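Local coordinates for protein gene product PA4716 (Pseudomonas aeruginosa, PDB 1U0K) that is of unknown function but belongs to the PhzF family and is predicted to be an isomerase, probably an epimerase, at residues 176-186 against 206-214; 225-233 against 260-270. All coordinates share one frame; numbering follows the deposited sequence.

Contact 1 (176-186 against 206-214)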
ATOM      1  N   LEU A 176     -16.381 -17.751   5.025  1.00 34.95           N
ATOM      2  CA  LEU A 176     -15.179 -16.927   5.144  1.00 34.89           C
ATOM      3  C   LEU A 176     -14.541 -16.638   3.789  1.00 35.45           C
ATOM      4  O   LEU A 176     -14.021 -15.544   3.565  1.00 34.93           O
ATOM      5  CB  LEU A 176     -14.159 -17.613   6.059  1.00 34.64           C
ATOM      6  CG  LEU A 176     -12.914 -16.805   6.440  1.00 33.91           C
ATOM      7  CD1 LEU A 176     -13.296 -15.592   7.276  1.00 33.24           C
ATOM      8  CD2 LEU A 176     -11.922 -17.679   7.181  1.00 33.51           C
ATOM      9  N   GLY A 177     -14.585 -17.621   2.892  1.00 36.18           N
ATOM     10  CA  GLY A 177     -13.987 -17.500   1.575  1.00 36.77           C
ATOM     11  C   GLY A 177     -14.712 -16.585   0.603  1.00 37.33           C
ATOM     12  O   GLY A 177     -14.116 -16.140  -0.377  1.00 37.75           O
ATOM     13  N   ARG A 178     -15.989 -16.309   0.851  1.00 37.85           N
ATOM     14  CA  ARG A 178     -16.758 -15.430  -0.035  1.00 38.39           C
ATOM     15  C   ARG A 178     -17.167 -14.107   0.623  1.00 38.35           C
ATOM     16  O   ARG A 178     -18.044 -13.403   0.118  1.00 38.44           O
ATOM     17  CB  ARG A 178     -17.983 -16.170  -0.603  1.00 38.64           C
ATOM     18  CG  ARG A 178     -19.031 -16.631   0.404  1.00 39.56           C
ATOM     19  CD  ARG A 178     -20.236 -17.309  -0.269  1.00 40.84           C
ATOM     20  NE  ARG A 178     -21.330 -17.579   0.663  1.00 42.03           N
ATOM     21  CZ  ARG A 178     -21.355 -18.584   1.533  1.00 43.34           C
ATOM     22  NH1 ARG A 178     -20.343 -19.439   1.616  1.00 44.71           N
ATOM     23  NH2 ARG A 178     -22.399 -18.738   2.338  1.00 44.28           N
ATOM     24  N   ALA A 179     -16.510 -13.757   1.730  1.00 38.28           N
ATOM     25  CA  ALA A 179     -16.820 -12.523   2.446  1.00 38.16           C
ATOM     26  C   ALA A 179     -16.348 -11.296   1.664  1.00 38.09           C
ATOM     27  O   ALA A 179     -15.243 -11.289   1.120  1.00 38.04           O
ATOM     28  CB  ALA A 179     -16.192 -12.544   3.829  1.00 38.12           C
ATOM     29  N   ARG A 180     -17.203 -10.276   1.605  1.00 38.18           N
ATOM     30  CA  ARG A 180     -16.907  -9.001   0.950  1.00 38.28           C
ATOM     31  C   ARG A 180     -17.642  -7.870   1.669  1.00 37.58           C
ATOM     32  O   ARG A 180     -18.871  -7.866   1.716  1.00 37.27           O
ATOM     33  CB  ARG A 180     -17.362  -9.019  -0.514  1.00 38.77           C
ATOM     34  CG  ARG A 180     -16.769 -10.136  -1.353  1.00 40.77           C
ATOM     35  CD  ARG A 180     -17.098 -10.048  -2.845  1.00 43.06           C
ATOM     36  NE  ARG A 180     -16.811  -8.733  -3.417  1.00 45.11           N
ATOM     37  CZ  ARG A 180     -15.589  -8.248  -3.639  1.00 46.73           C
ATOM     38  NH1 ARG A 180     -14.502  -8.961  -3.350  1.00 47.41           N
ATOM     39  NH2 ARG A 180     -15.452  -7.034  -4.163  1.00 47.38           N
ATOM     40  N   GLN A 181     -16.898  -6.904   2.204  1.00 36.92           N
ATOM     41  CA  GLN A 181     -17.510  -5.759   2.882  1.00 36.48           C
ATOM     42  C   GLN A 181     -18.252  -4.851   1.891  1.00 36.45           C
ATOM     43  O   GLN A 181     -17.647  -4.321   0.962  1.00 36.63           O
ATOM     44  CB  GLN A 181     -16.453  -4.947   3.636  1.00 36.24           C
ATOM     45  CG  GLN A 181     -17.037  -3.990   4.665  1.00 35.23           C
ATOM     46  CD  GLN A 181     -15.976  -3.165   5.357  1.00 33.79           C
ATOM     47  OE1 GLN A 181     -14.919  -3.683   5.717  1.00 32.76           O
ATOM     48  NE2 GLN A 181     -16.248  -1.878   5.542  1.00 32.95           N
ATOM     49  N   VAL A 182     -19.557  -4.683   2.099  1.00 36.40           N
ATOM     50  CA  VAL A 182     -20.397  -3.840   1.242  1.00 36.26           C
ATOM     51  C   VAL A 182     -21.091  -2.673   1.972  1.00 36.08           C
ATOM     52  O   VAL A 182     -21.706  -1.821   1.325  1.00 36.41           O
ATOM     53  CB  VAL A 182     -21.472  -4.686   0.505  1.00 36.29           C
ATOM     54  CG1 VAL A 182     -20.808  -5.720  -0.396  1.00 36.20           C
ATOM     55  CG2 VAL A 182     -22.434  -5.358   1.483  1.00 36.37           C
ATOM     56  N   ASN A 183     -21.005  -2.624   3.300  1.00 35.57           N
ATOM     57  CA  ASN A 183     -21.617  -1.529   4.059  1.00 35.46           C
ATOM     58  C   ASN A 183     -20.612  -0.796   4.933  1.00 35.08           C
ATOM     59  O   ASN A 183     -19.568  -1.342   5.292  1.00 35.01           O
ATOM     60  CB  ASN A 183     -22.765  -2.046   4.932  1.00 35.55           C
ATOM     61  CG  ASN A 183     -23.903  -2.641   4.123  1.00 36.22           C
ATOM     62  OD1 ASN A 183     -24.546  -3.596   4.555  1.00 36.57           O
ATOM     63  ND2 ASN A 183     -24.159  -2.078   2.941  1.00 37.18           N
ATOM     64  N   ASP A 184     -20.936   0.451   5.264  1.00 34.62           N
ATOM     65  CA  ASP A 184     -20.161   1.215   6.231  1.00 34.39           C
ATOM     66  C   ASP A 184     -20.429   0.632   7.618  1.00 33.71           C
ATOM     67  O   ASP A 184     -21.583   0.418   7.991  1.00 33.43           O
ATOM     68  CB  ASP A 184     -20.543   2.699   6.199  1.00 34.71           C
ATOM     69  CG  ASP A 184     -19.875   3.493   7.307  1.00 35.94           C
ATOM     70  OD1 ASP A 184     -18.654   3.725   7.216  1.00 38.35           O
ATOM     71  OD2 ASP A 184     -20.484   3.905   8.320  1.00 39.28           O
ATOM     72  N   LEU A 185     -19.359   0.379   8.364  1.00 32.95           N
ATOM     73  CA  LEU A 185     -19.438  -0.306   9.653  1.00 32.47           C
ATOM     74  C   LEU A 185     -19.247   0.627  10.840  1.00 32.40           C
ATOM     75  O   LEU A 185     -19.389   0.202  11.976  1.00 31.90           O
ATOM     76  CB  LEU A 185     -18.362  -1.391   9.729  1.00 32.37           C
ATOM     77  CG  LEU A 185     -18.303  -2.406   8.589  1.00 31.37           C
ATOM     78  CD1 LEU A 185     -17.055  -3.266   8.727  1.00 31.00           C
ATOM     79  CD2 LEU A 185     -19.556  -3.263   8.568  1.00 31.38           C
ATOM     80  N   GLN A 186     -18.923   1.892  10.587  1.00 32.47           N
ATOM     81  CA  GLN A 186     -18.446   2.778  11.647  1.00 32.60           C
ATOM     82  C   GLN A 186     -19.417   2.941  12.808  1.00 32.36           C
ATOM     83  O   GLN A 186     -19.038   2.724  13.959  1.00 32.25           O
ATOM     84  CB  GLN A 186     -18.091   4.159  11.084  1.00 32.78           C
ATOM     85  CG  GLN A 186     -17.312   5.026  12.054  1.00 34.07           C
ATOM     86  CD  GLN A 186     -16.127   4.296  12.638  1.00 35.33           C
ATOM     87  OE1 GLN A 186     -15.150   4.032  11.934  1.00 37.84           O
ATOM     88  NE2 GLN A 186     -16.215   3.939  13.916  1.00 35.36           N
ATOM     89  N   GLU A 206      -8.935 -19.887  11.588  1.00 23.39           N
ATOM     90  CA  GLU A 206      -8.509 -19.024  10.503  1.00 23.22           C
ATOM     91  C   GLU A 206      -9.366 -17.777  10.518  1.00 22.57           C
ATOM     92  O   GLU A 206     -10.555 -17.834  10.830  1.00 21.79           O
ATOM     93  CB  GLU A 206      -8.658 -19.735   9.165  1.00 23.68           C
ATOM     94  CG  GLU A 206      -8.172 -18.924   7.976  1.00 25.47           C
ATOM     95  CD  GLU A 206      -8.060 -19.757   6.717  1.00 28.77           C
ATOM     96  OE1 GLU A 206      -8.941 -20.613   6.494  1.00 31.01           O
ATOM     97  OE2 GLU A 206      -7.087 -19.571   5.962  1.00 31.42           O
ATOM     98  N   GLY A 207      -8.759 -16.648  10.176  1.00 21.28           N
ATOM     99  CA  GLY A 207      -9.462 -15.384  10.209  1.00 20.89           C
ATOM    100  C   GLY A 207      -9.219 -14.512   8.996  1.00 20.22           C
ATOM    101  O   GLY A 207      -8.323 -14.762   8.189  1.00 20.28           O
ATOM    102  N   ARG A 208     -10.055 -13.492   8.871  1.00 20.00           N
ATOM    103  CA  ARG A 208      -9.911 -12.476   7.835  1.00 20.22           C
ATOM    104  C   ARG A 208     -10.265 -11.113   8.399  1.00 20.00           C
ATOM    105  O   ARG A 208     -11.213 -10.973   9.160  1.00 19.17           O
ATOM    106  CB  ARG A 208     -10.831 -12.778   6.654  1.00 20.65           C
ATOM    107  CG  ARG A 208     -10.371 -13.944   5.805  1.00 21.61           C
ATOM    108  CD  ARG A 208     -11.144 -14.095   4.501  1.00 22.53           C
ATOM    109  NE  ARG A 208     -10.692 -13.167   3.471  1.00 23.04           N
ATOM    110  CZ  ARG A 208     -11.113 -13.169   2.207  1.00 24.43           C
ATOM    111  NH1 ARG A 208     -12.016 -14.048   1.788  1.00 26.01           N
ATOM    112  NH2 ARG A 208     -10.635 -12.286   1.353  1.00 24.56           N
ATOM    113  N   THR A 209      -9.495 -10.103   8.013  1.00 19.85           N
ATOM    114  CA  THR A 209      -9.763  -8.739   8.453  1.00 20.24           C
ATOM    115  C   THR A 209      -9.170  -7.731   7.468  1.00 20.03           C
ATOM    116  O   THR A 209      -8.187  -8.016   6.786  1.00 19.52           O
ATOM    117  CB  THR A 209      -9.223  -8.537   9.886  1.00 20.29           C
ATOM    118  OG1 THR A 209      -9.826  -7.386  10.498  1.00 20.73           O
ATOM    119  CG2 THR A 209      -7.713  -8.263   9.907  1.00 20.93           C
ATOM    120  N   TRP A 210      -9.789  -6.558   7.419  1.00 20.58           N
ATOM    121  CA  TRP A 210      -9.482  -5.524   6.431  1.00 21.17           C
ATOM    122  C   TRP A 210      -9.281  -4.189   7.123  1.00 22.14           C
ATOM    123  O   TRP A 210      -9.560  -4.047   8.315  1.00 21.42           O
ATOM    124  CB  TRP A 210     -10.651  -5.382   5.451  1.00 21.38           C
ATOM    125  CG  TRP A 210     -10.827  -6.523   4.490  1.00 21.20           C
ATOM    126  CD1 TRP A 210     -10.349  -6.598   3.214  1.00 22.17           C
ATOM    127  CD2 TRP A 210     -11.544  -7.743   4.720  1.00 21.53           C
ATOM    128  NE1 TRP A 210     -10.717  -7.789   2.637  1.00 21.69           N
ATOM    129  CE2 TRP A 210     -11.450  -8.513   3.538  1.00 22.05           C
ATOM    130  CE3 TRP A 210     -12.253  -8.268   5.808  1.00 22.23           C
ATOM    131  CZ2 TRP A 210     -12.039  -9.780   3.416  1.00 22.45           C
ATOM    132  CZ3 TRP A 210     -12.839  -9.531   5.683  1.00 22.86           C
ATOM    133  CH2 TRP A 210     -12.723 -10.266   4.495  1.00 22.56           C
ATOM    134  N   ASP A 211      -8.823  -3.199   6.360  1.00 23.52           N
ATOM    135  CA  ASP A 211      -8.936  -1.813   6.805  1.00 24.69           C
ATOM    136  C   ASP A 211     -10.424  -1.459   6.945  1.00 25.53           C
ATOM    137  O   ASP A 211     -11.296  -2.263   6.616  1.00 25.00           O
ATOM    138  CB  ASP A 211      -8.193  -0.845   5.862  1.00 24.90           C
ATOM    139  CG  ASP A 211      -8.737  -0.844   4.437  1.00 26.13           C
ATOM    140  OD1 ASP A 211      -9.928  -1.139   4.222  1.00 27.19           O
ATOM    141  OD2 ASP A 211      -8.027  -0.525   3.458  1.00 28.36           O
ATOM    142  N   ASN A 212     -10.702  -0.257   7.434  1.00 26.96           N
ATOM    143  CA  ASN A 212     -12.064   0.189   7.716  1.00 28.22           C
ATOM    144  C   ASN A 212     -12.995   0.154   6.502  1.00 28.35           C
ATOM    145  O   ASN A 212     -14.189  -0.098   6.640  1.00 28.62           O
ATOM    146  CB  ASN A 212     -12.021   1.611   8.296  1.00 28.87           C
ATOM    147  CG  ASN A 212     -13.386   2.116   8.736  1.00 31.51           C
ATOM    148  OD1 ASN A 212     -14.211   2.530   7.912  1.00 35.43           O
ATOM    149  ND2 ASN A 212     -13.624   2.110  10.047  1.00 35.55           N
ATOM    150  N   LEU A 213     -12.441   0.414   5.321  1.00 28.44           N
ATOM    151  CA  LEU A 213     -13.230   0.463   4.089  1.00 28.66           C
ATOM    152  C   LEU A 213     -13.390  -0.899   3.409  1.00 28.05           C
ATOM    153  O   LEU A 213     -14.127  -1.017   2.426  1.00 28.30           O
ATOM    154  CB  LEU A 213     -12.609   1.466   3.114  1.00 29.01           C
ATOM    155  CG  LEU A 213     -12.599   2.922   3.605  1.00 30.49           C
ATOM    156  CD1 LEU A 213     -11.767   3.793   2.679  1.00 30.92           C
ATOM    157  CD2 LEU A 213     -14.018   3.475   3.725  1.00 31.52           C
ATOM    158  N   GLY A 214     -12.714  -1.921   3.930  1.00 27.24           N
ATOM    159  CA  GLY A 214     -12.795  -3.262   3.376  1.00 26.79           C
ATOM    160  C   GLY A 214     -12.054  -3.443   2.063  1.00 26.48           C
ATOM    161  O   GLY A 214     -12.354  -4.366   1.304  1.00 26.55           O
TER
HETATM  162  O   HOH W   1     -14.009 -12.989  -0.422  1.00 41.48           O
HETATM  163  O   HOH W   2     -13.193  -3.828   7.699  1.00 21.31           O
HETATM  164  O   HOH W   3     -13.823  -6.780   2.125  1.00 30.26           O
HETATM  165  O   HOH W   4     -16.124   4.437   7.534  1.00 50.43           O
HETATM  166  O   HOH W   5     -16.367   1.133   7.690  1.00 35.63           O

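Contact 2 (225-233 against 260-270)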
ATOM      1  N   ALA A 225      -4.946 -11.407  17.073  1.00 19.09           N
ATOM      2  CA  ALA A 225      -4.531 -12.756  17.420  1.00 18.82           C
ATOM      3  C   ALA A 225      -4.714 -13.025  18.908  1.00 19.01           C
ATOM      4  O   ALA A 225      -5.131 -14.118  19.293  1.00 18.72           O
ATOM      5  CB  ALA A 225      -3.079 -12.983  17.011  1.00 19.19           C
ATOM      6  N   GLY A 226      -4.398 -12.036  19.735  1.00 18.66           N
ATOM      7  CA  GLY A 226      -4.581 -12.149  21.168  1.00 18.54           C
ATOM      8  C   GLY A 226      -6.041 -12.376  21.521  1.00 18.72           C
ATOM      9  O   GLY A 226      -6.366 -13.404  22.110  1.00 18.25           O
ATOM     10  N   PRO A 227      -6.909 -11.425  21.184  1.00 18.68           N
ATOM     11  CA  PRO A 227      -8.355 -11.574  21.395  1.00 18.55           C
ATOM     12  C   PRO A 227      -8.920 -12.882  20.872  1.00 18.66           C
ATOM     13  O   PRO A 227      -9.740 -13.490  21.560  1.00 18.73           O
ATOM     14  CB  PRO A 227      -8.933 -10.391  20.622  1.00 18.51           C
ATOM     15  CG  PRO A 227      -7.871  -9.348  20.739  1.00 18.70           C
ATOM     16  CD  PRO A 227      -6.582 -10.096  20.636  1.00 18.65           C
ATOM     17  N   VAL A 228      -8.502 -13.302  19.685  1.00 18.51           N
ATOM     18  CA  VAL A 228      -8.997 -14.542  19.099  1.00 18.85           C
ATOM     19  C   VAL A 228      -8.610 -15.721  19.983  1.00 19.53           C
ATOM     20  O   VAL A 228      -9.451 -16.577  20.276  1.00 19.37           O
ATOM     21  CB  VAL A 228      -8.483 -14.760  17.643  1.00 18.84           C
ATOM     22  CG1 VAL A 228      -8.687 -16.196  17.179  1.00 18.72           C
ATOM     23  CG2 VAL A 228      -9.192 -13.809  16.682  1.00 19.05           C
ATOM     24  N   ALA A 229      -7.350 -15.765  20.405  1.00 19.65           N
ATOM     25  CA  ALA A 229      -6.857 -16.843  21.255  1.00 19.90           C
ATOM     26  C   ALA A 229      -7.636 -16.896  22.553  1.00 20.05           C
ATOM     27  O   ALA A 229      -8.011 -17.980  22.995  1.00 20.43           O
ATOM     28  CB  ALA A 229      -5.376 -16.668  21.546  1.00 19.77           C
ATOM     29  N   ALA A 230      -7.874 -15.732  23.156  1.00 19.80           N
ATOM     30  CA  ALA A 230      -8.584 -15.640  24.432  1.00 20.02           C
ATOM     31  C   ALA A 230     -10.034 -16.081  24.274  1.00 20.27           C
ATOM     32  O   ALA A 230     -10.593 -16.697  25.180  1.00 20.52           O
ATOM     33  CB  ALA A 230      -8.526 -14.232  24.983  1.00 19.93           C
ATOM     34  N   TYR A 231     -10.624 -15.765  23.125  1.00 19.84           N
ATOM     35  CA  TYR A 231     -11.997 -16.145  22.804  1.00 20.00           C
ATOM     36  C   TYR A 231     -12.130 -17.654  22.688  1.00 20.62           C
ATOM     37  O   TYR A 231     -13.019 -18.254  23.296  1.00 20.32           O
ATOM     38  CB  TYR A 231     -12.439 -15.502  21.483  1.00 19.80           C
ATOM     39  CG  TYR A 231     -13.850 -15.862  21.050  1.00 19.05           C
ATOM     40  CD1 TYR A 231     -14.921 -15.036  21.360  1.00 18.65           C
ATOM     41  CD2 TYR A 231     -14.099 -17.014  20.321  1.00 18.66           C
ATOM     42  CE1 TYR A 231     -16.212 -15.362  20.972  1.00 19.84           C
ATOM     43  CE2 TYR A 231     -15.388 -17.354  19.928  1.00 20.15           C
ATOM     44  CZ  TYR A 231     -16.433 -16.524  20.261  1.00 20.76           C
ATOM     45  OH  TYR A 231     -17.710 -16.868  19.859  1.00 22.17           O
ATOM     46  N   LEU A 232     -11.256 -18.264  21.892  1.00 21.07           N
ATOM     47  CA  LEU A 232     -11.287 -19.705  21.676  1.00 22.04           C
ATOM     48  C   LEU A 232     -11.137 -20.455  23.002  1.00 22.88           C
ATOM     49  O   LEU A 232     -11.847 -21.415  23.250  1.00 22.95           O
ATOM     50  CB  LEU A 232     -10.215 -20.137  20.670  1.00 22.15           C
ATOM     51  CG  LEU A 232     -10.411 -19.637  19.231  1.00 22.38           C
ATOM     52  CD1 LEU A 232      -9.177 -19.884  18.394  1.00 23.37           C
ATOM     53  CD2 LEU A 232     -11.622 -20.298  18.574  1.00 23.16           C
ATOM     54  N   VAL A 233     -10.252 -19.980  23.867  1.00 23.86           N
ATOM     55  CA  VAL A 233     -10.029 -20.610  25.165  1.00 24.59           C
ATOM     56  C   VAL A 233     -11.217 -20.383  26.118  1.00 25.29           C
ATOM     57  O   VAL A 233     -11.598 -21.284  26.869  1.00 25.18           O
ATOM     58  CB  VAL A 233      -8.686 -20.117  25.766  1.00 24.75           C
ATOM     59  CG1 VAL A 233      -8.553 -20.474  27.230  1.00 25.35           C
ATOM     60  CG2 VAL A 233      -7.535 -20.709  24.975  1.00 24.43           C
ATOM     61  N   VAL A 260       0.029 -18.658  19.331  1.00 21.49           N
ATOM     62  CA  VAL A 260      -0.723 -18.056  20.423  1.00 22.43           C
ATOM     63  C   VAL A 260      -0.807 -19.005  21.613  1.00 23.41           C
ATOM     64  O   VAL A 260      -0.666 -20.209  21.459  1.00 23.41           O
ATOM     65  CB  VAL A 260      -2.145 -17.649  19.980  1.00 22.21           C
ATOM     66  CG1 VAL A 260      -2.081 -16.524  18.949  1.00 21.99           C
ATOM     67  CG2 VAL A 260      -2.924 -18.845  19.411  1.00 21.95           C
ATOM     68  N   GLN A 261      -1.022 -18.438  22.792  1.00 25.18           N
ATOM     69  CA  GLN A 261      -1.241 -19.224  24.006  1.00 26.52           C
ATOM     70  C   GLN A 261      -1.895 -18.374  25.083  1.00 27.19           C
ATOM     71  O   GLN A 261      -1.593 -17.190  25.222  1.00 27.04           O
ATOM     72  CB  GLN A 261       0.077 -19.807  24.518  1.00 26.96           C
ATOM     73  CG  GLN A 261       1.075 -18.760  24.970  1.00 29.26           C
ATOM     74  CD  GLN A 261       2.443 -19.337  25.229  1.00 31.75           C
ATOM     75  OE1 GLN A 261       2.677 -19.946  26.275  1.00 34.84           O
ATOM     76  NE2 GLN A 261       3.363 -19.141  24.282  1.00 32.92           N
ATOM     77  N   VAL A 262      -2.812 -18.980  25.832  1.00 27.87           N
ATOM     78  CA  VAL A 262      -3.454 -18.324  26.962  1.00 28.72           C
ATOM     79  C   VAL A 262      -2.998 -19.051  28.227  1.00 29.28           C
ATOM     80  O   VAL A 262      -3.097 -20.269  28.309  1.00 29.48           O
ATOM     81  CB  VAL A 262      -4.995 -18.381  26.843  1.00 28.80           C
ATOM     82  CG1 VAL A 262      -5.658 -17.654  28.012  1.00 29.18           C
ATOM     83  CG2 VAL A 262      -5.450 -17.795  25.505  1.00 29.32           C
ATOM     84  N   ALA A 263      -2.483 -18.302  29.194  1.00 30.36           N
ATOM     85  CA  ALA A 263      -1.986 -18.872  30.445  1.00 31.33           C
ATOM     86  C   ALA A 263      -3.138 -19.082  31.427  1.00 32.26           C
ATOM     87  O   ALA A 263      -4.294 -18.774  31.121  1.00 32.59           O
ATOM     88  CB  ALA A 263      -0.936 -17.957  31.053  1.00 31.30           C
ATOM     89  N   THR A 264      -2.816 -19.594  32.614  1.00 33.23           N
ATOM     90  CA  THR A 264      -3.807 -19.748  33.679  1.00 33.91           C
ATOM     91  C   THR A 264      -4.218 -18.374  34.226  1.00 34.24           C
ATOM     92  O   THR A 264      -5.354 -18.183  34.665  1.00 34.64           O
ATOM     93  CB  THR A 264      -3.255 -20.646  34.814  1.00 33.99           C
ATOM     94  OG1 THR A 264      -2.761 -21.879  34.268  1.00 34.03           O
ATOM     95  CG2 THR A 264      -4.370 -21.088  35.758  1.00 34.08           C
ATOM     96  N   ASP A 265      -3.292 -17.420  34.155  1.00 34.64           N
ATOM     97  CA  ASP A 265      -3.506 -16.054  34.636  1.00 34.87           C
ATOM     98  C   ASP A 265      -4.553 -15.333  33.785  1.00 34.39           C
ATOM     99  O   ASP A 265      -5.195 -14.392  34.243  1.00 34.71           O
ATOM    100  CB  ASP A 265      -2.206 -15.219  34.588  1.00 35.36           C
ATOM    101  CG  ASP A 265      -0.929 -16.057  34.748  1.00 36.96           C
ATOM    102  OD1 ASP A 265       0.162 -15.504  34.479  1.00 39.67           O
ATOM    103  OD2 ASP A 265      -0.899 -17.254  35.121  1.00 38.50           O
ATOM    104  N   GLY A 266      -4.696 -15.767  32.535  1.00 33.52           N
ATOM    105  CA  GLY A 266      -5.523 -15.084  31.556  1.00 32.82           C
ATOM    106  C   GLY A 266      -4.647 -14.523  30.448  1.00 31.97           C
ATOM    107  O   GLY A 266      -5.114 -14.321  29.326  1.00 32.13           O
ATOM    108  N   SER A 267      -3.371 -14.308  30.766  1.00 30.78           N
ATOM    109  CA  SER A 267      -2.429 -13.633  29.874  1.00 30.08           C
ATOM    110  C   SER A 267      -2.308 -14.349  28.534  1.00 28.72           C
ATOM    111  O   SER A 267      -2.155 -15.563  28.483  1.00 28.35           O
ATOM    112  CB  SER A 267      -1.047 -13.552  30.532  1.00 30.03           C
ATOM    113  OG  SER A 267      -1.089 -12.768  31.710  1.00 31.90           O
ATOM    114  N   VAL A 268      -2.369 -13.597  27.441  1.00 27.62           N
ATOM    115  CA  VAL A 268      -2.232 -14.200  26.120  1.00 26.71           C
ATOM    116  C   VAL A 268      -0.901 -13.766  25.524  1.00 25.34           C
ATOM    117  O   VAL A 268      -0.550 -12.595  25.570  1.00 25.02           O
ATOM    118  CB  VAL A 268      -3.405 -13.851  25.165  1.00 27.00           C
ATOM    119  CG1 VAL A 268      -3.712 -12.357  25.164  1.00 27.63           C
ATOM    120  CG2 VAL A 268      -3.122 -14.355  23.759  1.00 27.39           C
ATOM    121  N   ARG A 269      -0.159 -14.723  25.002  1.00 24.22           N
ATOM    122  CA  ARG A 269       1.104 -14.425  24.357  1.00 23.67           C
ATOM    123  C   ARG A 269       0.989 -14.722  22.870  1.00 22.00           C
ATOM    124  O   ARG A 269       0.409 -15.731  22.469  1.00 21.96           O
ATOM    125  CB  ARG A 269       2.225 -15.219  25.008  1.00 24.30           C
ATOM    126  CG  ARG A 269       2.615 -14.688  26.384  1.00 27.22           C
ATOM    127  CD  ARG A 269       3.603 -15.566  27.142  1.00 30.83           C
ATOM    128  NE  ARG A 269       4.210 -14.868  28.275  1.00 34.38           N
ATOM    129  CZ  ARG A 269       5.353 -15.227  28.874  1.00 38.08           C
ATOM    130  NH1 ARG A 269       6.046 -16.292  28.460  1.00 39.53           N
ATOM    131  NH2 ARG A 269       5.811 -14.514  29.900  1.00 38.95           N
ATOM    132  N   VAL A 270       1.515 -13.816  22.051  1.00 19.85           N
ATOM    133  CA  VAL A 270       1.490 -13.979  20.603  1.00 18.31           C
ATOM    134  C   VAL A 270       2.926 -13.943  20.076  1.00 17.36           C
ATOM    135  O   VAL A 270       3.704 -13.091  20.471  1.00 16.80           O
ATOM    136  CB  VAL A 270       0.656 -12.871  19.930  1.00 17.81           C
ATOM    137  CG1 VAL A 270       0.598 -13.070  18.416  1.00 16.97           C
ATOM    138  CG2 VAL A 270      -0.760 -12.798  20.527  1.00 18.18           C
TER

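Contact 1 (176-186 against 206-214)
Gln-181 and Asn-212 meet where the loop 178-185 lies along the type I beta turn 211-214. With CG anti to the backbone N (chi1 -164°) and an extended chain beyond it, Gln-181 reaches straight across to the turn. Its NE2 donates to Asn-212 O at 2.9 Å, nearly straight and in the plane of its own amide, and gives a weak second bond to Asn-183 O. OE1 accepts a hydrogen bond from a water that also donates to Asp-211 O, while Gln-181 CD lies 3.7 Å from Gly-214 CA. Asn-212 ND2 donates to Gln-186 OE1 (3.1 Å), a bent bond between amides whose planes are nearly parallel, 11° apart, but offset; Gln-186 NE2 is held by Asp-190, one turn further along helix 186-192.

At the other end, Arg-208 bends at chi3 (79°) and turns NH1 to the last turn of helix 173-177. NH1 donates to Leu-176 O (3.1 Å) in the carbonyl plane, on a lone pair, and to a water shared with Gly-177 O and Ala-179 O. Leu-176 lays CD1 3.7 Å from Arg-208 CG. NH2 of Arg-208 forms a salt bridge with Glu-217, and Phe-251 makes a cation-pi contact. Between the two ends, Ala-179 CB rests 4.2 Å from Trp-210 CH2.

This structural packing joins the end of helix 173-177 and its following loop to strand 206-208 and the turn after it. Side-chain amides, an arginine and shared waters give partners to several backbone carbonyls, while the charge of Arg-208 is probably balanced mainly by Glu-217.

Contact 2 (225-233 against 260-270)
Val-262 and Val-233 reach toward each other tip to tip, CG2 to CG2 at 3.6 Å, at the C-terminal end of helix segment 225-233, in a contact with the hairpin 260-270 made by van der Waals packing. Chi1 of Val-262 (-178°) sets CG2 anti to the carbonyl carbon, and this same methyl touches the helix backbone, 3.6 Å from Ala-229 O.

Small helix residues fit among the valine side chains. Ala-229 puts CB 3.7 Å from Val-260 CB and 3.9 Å from Val-268 CG2, so one methyl bridges both strands. One turn earlier, Ala-225 CB meets Val-270 CG1 at 3.9 Å and, less closely, Val-260 CG1.

Side chain meets bare backbone at Gly-226: Val-268 CG2 comes to 3.7 Å of Gly-226 CA, and Val-270 CG2 approaches its N.

Backbone bonds join the two strands, Gln-261 pairing with Arg-269 in both directions. Val-260, Val-262, Val-268 and Val-270 turn inward to the helix, while Gln-261 and Arg-269 point away. The helix crosses strand 260-262 at -50°. Strands 117-129, 166-170 and 244-248 also touch this helix. Its face of alanine, glycine and one valine is consistent with the diaminopimelate epimerase-like fold of the PhzF family, in which curved sheet wraps round a central helix.

Contact 2 is core and contact 1 lies nearer the surface: every touching residue of 225-233 and 260-270 is buried, whereas 176-186 and 206-214 pair partly at the solvent. Their centres are 23 Å apart. They share no segment, but Gly-207 of strand 206-208 bonds through its backbone to His-247 on strand 244-248, which pairs with hairpin strand 256-262. Contact 1 joins a helix end and loop to a strand and turn through side-chain amides, an arginine and bridging waters; contact 2 packs helix on hairpin largely through valine and alanine methyls, with glycine backbone and a carbonyl beneath them. The side chain of Glu-48, predicted to be an active-site residue, is about 10 Å from that of Asp-211 and about 11 Å from that of Ala-225.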